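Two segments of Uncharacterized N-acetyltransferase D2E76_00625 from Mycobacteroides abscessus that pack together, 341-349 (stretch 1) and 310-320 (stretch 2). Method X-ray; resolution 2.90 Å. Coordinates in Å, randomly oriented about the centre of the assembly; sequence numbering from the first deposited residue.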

# COMPACT_ATOMS: atom_id res chain seq x y z
N HIS A 341 45.54 -28.06 5.12
CA HIS A 341 46.07 -28.70 3.92
C HIS A 341 46.00 -27.76 2.72
O HIS A 341 46.82 -27.88 1.80
CB HIS A 341 45.30 -30.00 3.65
CG HIS A 341 45.73 -30.71 2.41
ND1 HIS A 341 47.00 -31.23 2.24
CD2 HIS A 341 45.05 -31.01 1.27
CE1 HIS A 341 47.09 -31.80 1.05
NE2 HIS A 341 45.92 -31.68 0.45
N ASN A 342 45.05 -26.83 2.71
CA ASN A 342 44.90 -25.87 1.62
C ASN A 342 45.78 -24.64 1.77
O ASN A 342 45.96 -23.90 0.79
CB ASN A 342 43.44 -25.44 1.49
CG ASN A 342 42.52 -26.59 1.15
OD1 ASN A 342 42.83 -27.41 0.29
ND2 ASN A 342 41.38 -26.66 1.83
N ALA A 343 46.33 -24.39 2.96
CA ALA A 343 47.18 -23.22 3.17
C ALA A 343 48.52 -23.42 2.48
O ALA A 343 49.46 -23.96 3.07
CB ALA A 343 47.38 -22.97 4.66
N ALA A 344 48.62 -22.97 1.23
CA ALA A 344 49.83 -23.14 0.44
C ALA A 344 49.80 -22.15 -0.72
O ALA A 344 48.92 -21.27 -0.78
CB ALA A 344 49.96 -24.59 -0.05
N ARG A 345 50.76 -22.26 -1.63
CA ARG A 345 50.82 -21.44 -2.83
C ARG A 345 50.62 -22.34 -4.04
O ARG A 345 51.27 -23.38 -4.15
CB ARG A 345 52.17 -20.73 -2.94
CG ARG A 345 52.44 -19.73 -1.83
CD ARG A 345 53.88 -19.22 -1.91
NE ARG A 345 54.22 -18.37 -0.77
CZ ARG A 345 55.42 -17.83 -0.58
NH1 ARG A 345 56.39 -18.05 -1.45
NH2 ARG A 345 55.64 -17.07 0.48
N PHE A 346 49.73 -21.93 -4.94
CA PHE A 346 49.40 -22.72 -6.12
C PHE A 346 49.67 -21.91 -7.38
O PHE A 346 49.16 -20.79 -7.52
CB PHE A 346 47.93 -23.15 -6.11
CG PHE A 346 47.51 -23.86 -4.87
CD1 PHE A 346 47.77 -25.21 -4.72
CD2 PHE A 346 46.86 -23.19 -3.85
CE1 PHE A 346 47.38 -25.88 -3.57
CE2 PHE A 346 46.48 -23.85 -2.70
CZ PHE A 346 46.74 -25.19 -2.56
N SER A 347 50.45 -22.48 -8.29
CA SER A 347 50.66 -21.90 -9.61
C SER A 347 49.57 -22.45 -10.53
O SER A 347 49.56 -23.64 -10.84
CB SER A 347 52.04 -22.27 -10.14
OG SER A 347 52.19 -21.90 -11.49
N VAL A 348 48.65 -21.59 -10.95
CA VAL A 348 47.52 -21.98 -11.78
C VAL A 348 47.76 -21.48 -13.20
O VAL A 348 48.09 -20.31 -13.41
CB VAL A 348 46.18 -21.49 -11.21
CG1 VAL A 348 45.88 -22.21 -9.90
CG2 VAL A 348 46.19 -19.99 -10.99
N SER A 349 47.60 -22.38 -14.16
CA SER A 349 47.72 -22.03 -15.57
C SER A 349 46.89 -23.02 -16.37
O SER A 349 46.47 -24.06 -15.87
CB SER A 349 49.18 -22.04 -16.03
OG SER A 349 49.70 -23.36 -16.01
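Stretch 2 310-320: LRLVDVEAALA

How does stretch 2 lie on stretch 1? Stretch 2 leaves a strand at Leu 312, turns through Val 313 and Asp 314, and enters a helix at Val 315 that runs on past Ala 320. This helix lies alongside the extended strand that ends at Val 348, and the two run nearly parallel: their N-to-C directions differ by 9°, with the axes 9.8 Å apart at closest approach. The nearest CA pairs are Asn 342 with Val 315, Phe 346 with Glu 316, and Val 348 with Leu 319. Phe 346 and Val 348 aim their CA-to-CB bonds toward the helix, while Ser 347 between them points away, the usual alternation of a strand.

What does Asn 342 do at the turn before the helix? Its amide, with chi1 at -62° (m) and chi2 at -44°, reads the backbone on both sides of Asp 314. ND2 of Asn 342 donates to O of Val 313 at 2.9 Å, and OD1 of Asn 342 accepts from N of Val 315, also at 2.9 Å; both bonds are nearly straight. One planar group thus serves a carbonyl and an NH two residues apart, and the first turn of a helix is where such an NH lacks an acceptor within the helix itself.

How is the helix start held from within stretch 2? Asp 314, at the N-cap, has chi1 at -167° (t), and its OD1 accepts a weak capping bond from N of Ala 317 at 3.5 Å. Just upstream, Arg 311 folds its side chain back, chi2 being 74° (p), so that its NE donates to O of Leu 312 at 3.2 Å. The guanidinium then lies with its edge near Asn 342, NH2 of Arg 311 being 4.0 Å from ND2 of Asn 342.

Which side chains fill the space between strand and helix? Phe 346, with chi1 at -54° (m) and chi2 at -82°, reaches the first turn of the helix: its CE2 is 3.7 Å from CG1 of Val 315, and its CE1 is 3.5 Å from CB of Glu 316. The Glu 316 side chain is extended, with chi1 and chi2 both t, so its aliphatic base meets the ring while the carboxylate lies farther out. One turn on, Leu 319, an m,t rotamer, brings CD1 against two strand residues, 4.1 Å from CB of Phe 346 and 3.8 Å from CG1 of Val 348.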

# COMPACT_ATOMS: atom_id res chain seq x y z
N LEU A 310 29.74 -21.38 -1.55
CA LEU A 310 30.69 -22.41 -1.96
C LEU A 310 31.85 -22.48 -0.98
O LEU A 310 32.38 -21.45 -0.55
CB LEU A 310 31.21 -22.12 -3.37
CG LEU A 310 32.21 -23.13 -3.94
CD1 LEU A 310 31.59 -24.51 -3.99
CD2 LEU A 310 32.64 -22.70 -5.33
N ARG A 311 32.24 -23.70 -0.63
CA ARG A 311 33.37 -23.96 0.26
C ARG A 311 34.32 -24.92 -0.44
O ARG A 311 33.96 -26.08 -0.69
CB ARG A 311 32.89 -24.54 1.59
CG ARG A 311 33.96 -25.18 2.44
CD ARG A 311 34.87 -24.16 3.11
NE ARG A 311 36.26 -24.61 3.04
CZ ARG A 311 37.18 -24.35 3.96
NH1 ARG A 311 36.87 -23.66 5.04
NH2 ARG A 311 38.42 -24.80 3.79
N LEU A 312 35.53 -24.45 -0.76
CA LEU A 312 36.54 -25.29 -1.40
C LEU A 312 37.17 -26.21 -0.36
O LEU A 312 37.87 -25.74 0.55
CB LEU A 312 37.59 -24.41 -2.08
CG LEU A 312 37.08 -23.47 -3.17
CD1 LEU A 312 38.21 -22.61 -3.72
CD2 LEU A 312 36.43 -24.25 -4.29
N VAL A 313 36.93 -27.51 -0.49
CA VAL A 313 37.45 -28.49 0.46
C VAL A 313 38.87 -28.90 0.11
O VAL A 313 39.75 -28.96 0.98
CB VAL A 313 36.50 -29.69 0.57
CG1 VAL A 313 37.00 -30.69 1.61
CG2 VAL A 313 35.08 -29.23 0.90
N ASP A 314 39.13 -29.19 -1.17
CA ASP A 314 40.48 -29.46 -1.66
C ASP A 314 40.78 -28.39 -2.71
O ASP A 314 40.36 -28.51 -3.86
CB ASP A 314 40.60 -30.87 -2.24
CG ASP A 314 42.04 -31.29 -2.49
OD1 ASP A 314 42.92 -30.41 -2.66
OD2 ASP A 314 42.31 -32.51 -2.51
N VAL A 315 41.50 -27.35 -2.30
CA VAL A 315 41.72 -26.20 -3.18
C VAL A 315 42.50 -26.59 -4.43
O VAL A 315 42.14 -26.19 -5.54
CB VAL A 315 42.38 -25.04 -2.41
CG1 VAL A 315 42.86 -23.97 -3.37
CG2 VAL A 315 41.41 -24.46 -1.40
N GLU A 316 43.56 -27.38 -4.27
CA GLU A 316 44.39 -27.73 -5.42
C GLU A 316 43.59 -28.51 -6.46
O GLU A 316 43.64 -28.20 -7.66
CB GLU A 316 45.63 -28.50 -4.98
CG GLU A 316 46.53 -28.92 -6.15
CD GLU A 316 47.84 -29.54 -5.71
OE1 GLU A 316 47.95 -29.93 -4.53
OE2 GLU A 316 48.76 -29.67 -6.55
N ALA A 317 42.84 -29.52 -6.02
CA ALA A 317 42.05 -30.31 -6.95
C ALA A 317 40.94 -29.50 -7.59
O ALA A 317 40.59 -29.74 -8.76
CB ALA A 317 41.50 -31.55 -6.25
N ALA A 318 40.36 -28.55 -6.86
CA ALA A 318 39.34 -27.69 -7.45
C ALA A 318 39.93 -26.81 -8.54
O ALA A 318 39.38 -26.71 -9.64
CB ALA A 318 38.68 -26.84 -6.36
N LEU A 319 41.07 -26.17 -8.25
CA LEU A 319 41.72 -25.32 -9.24
C LEU A 319 42.14 -26.10 -10.48
O LEU A 319 42.19 -25.54 -11.58
CB LEU A 319 42.94 -24.64 -8.62
CG LEU A 319 42.64 -23.65 -7.49
CD1 LEU A 319 43.93 -23.18 -6.84
CD2 LEU A 319 41.84 -22.48 -8.03
N ALA A 320 42.43 -27.39 -10.32
CA ALA A 320 42.85 -28.19 -11.46
C ALA A 320 41.66 -28.66 -12.29
O ALA A 320 41.82 -28.91 -13.49
CB ALA A 320 43.67 -29.39 -10.99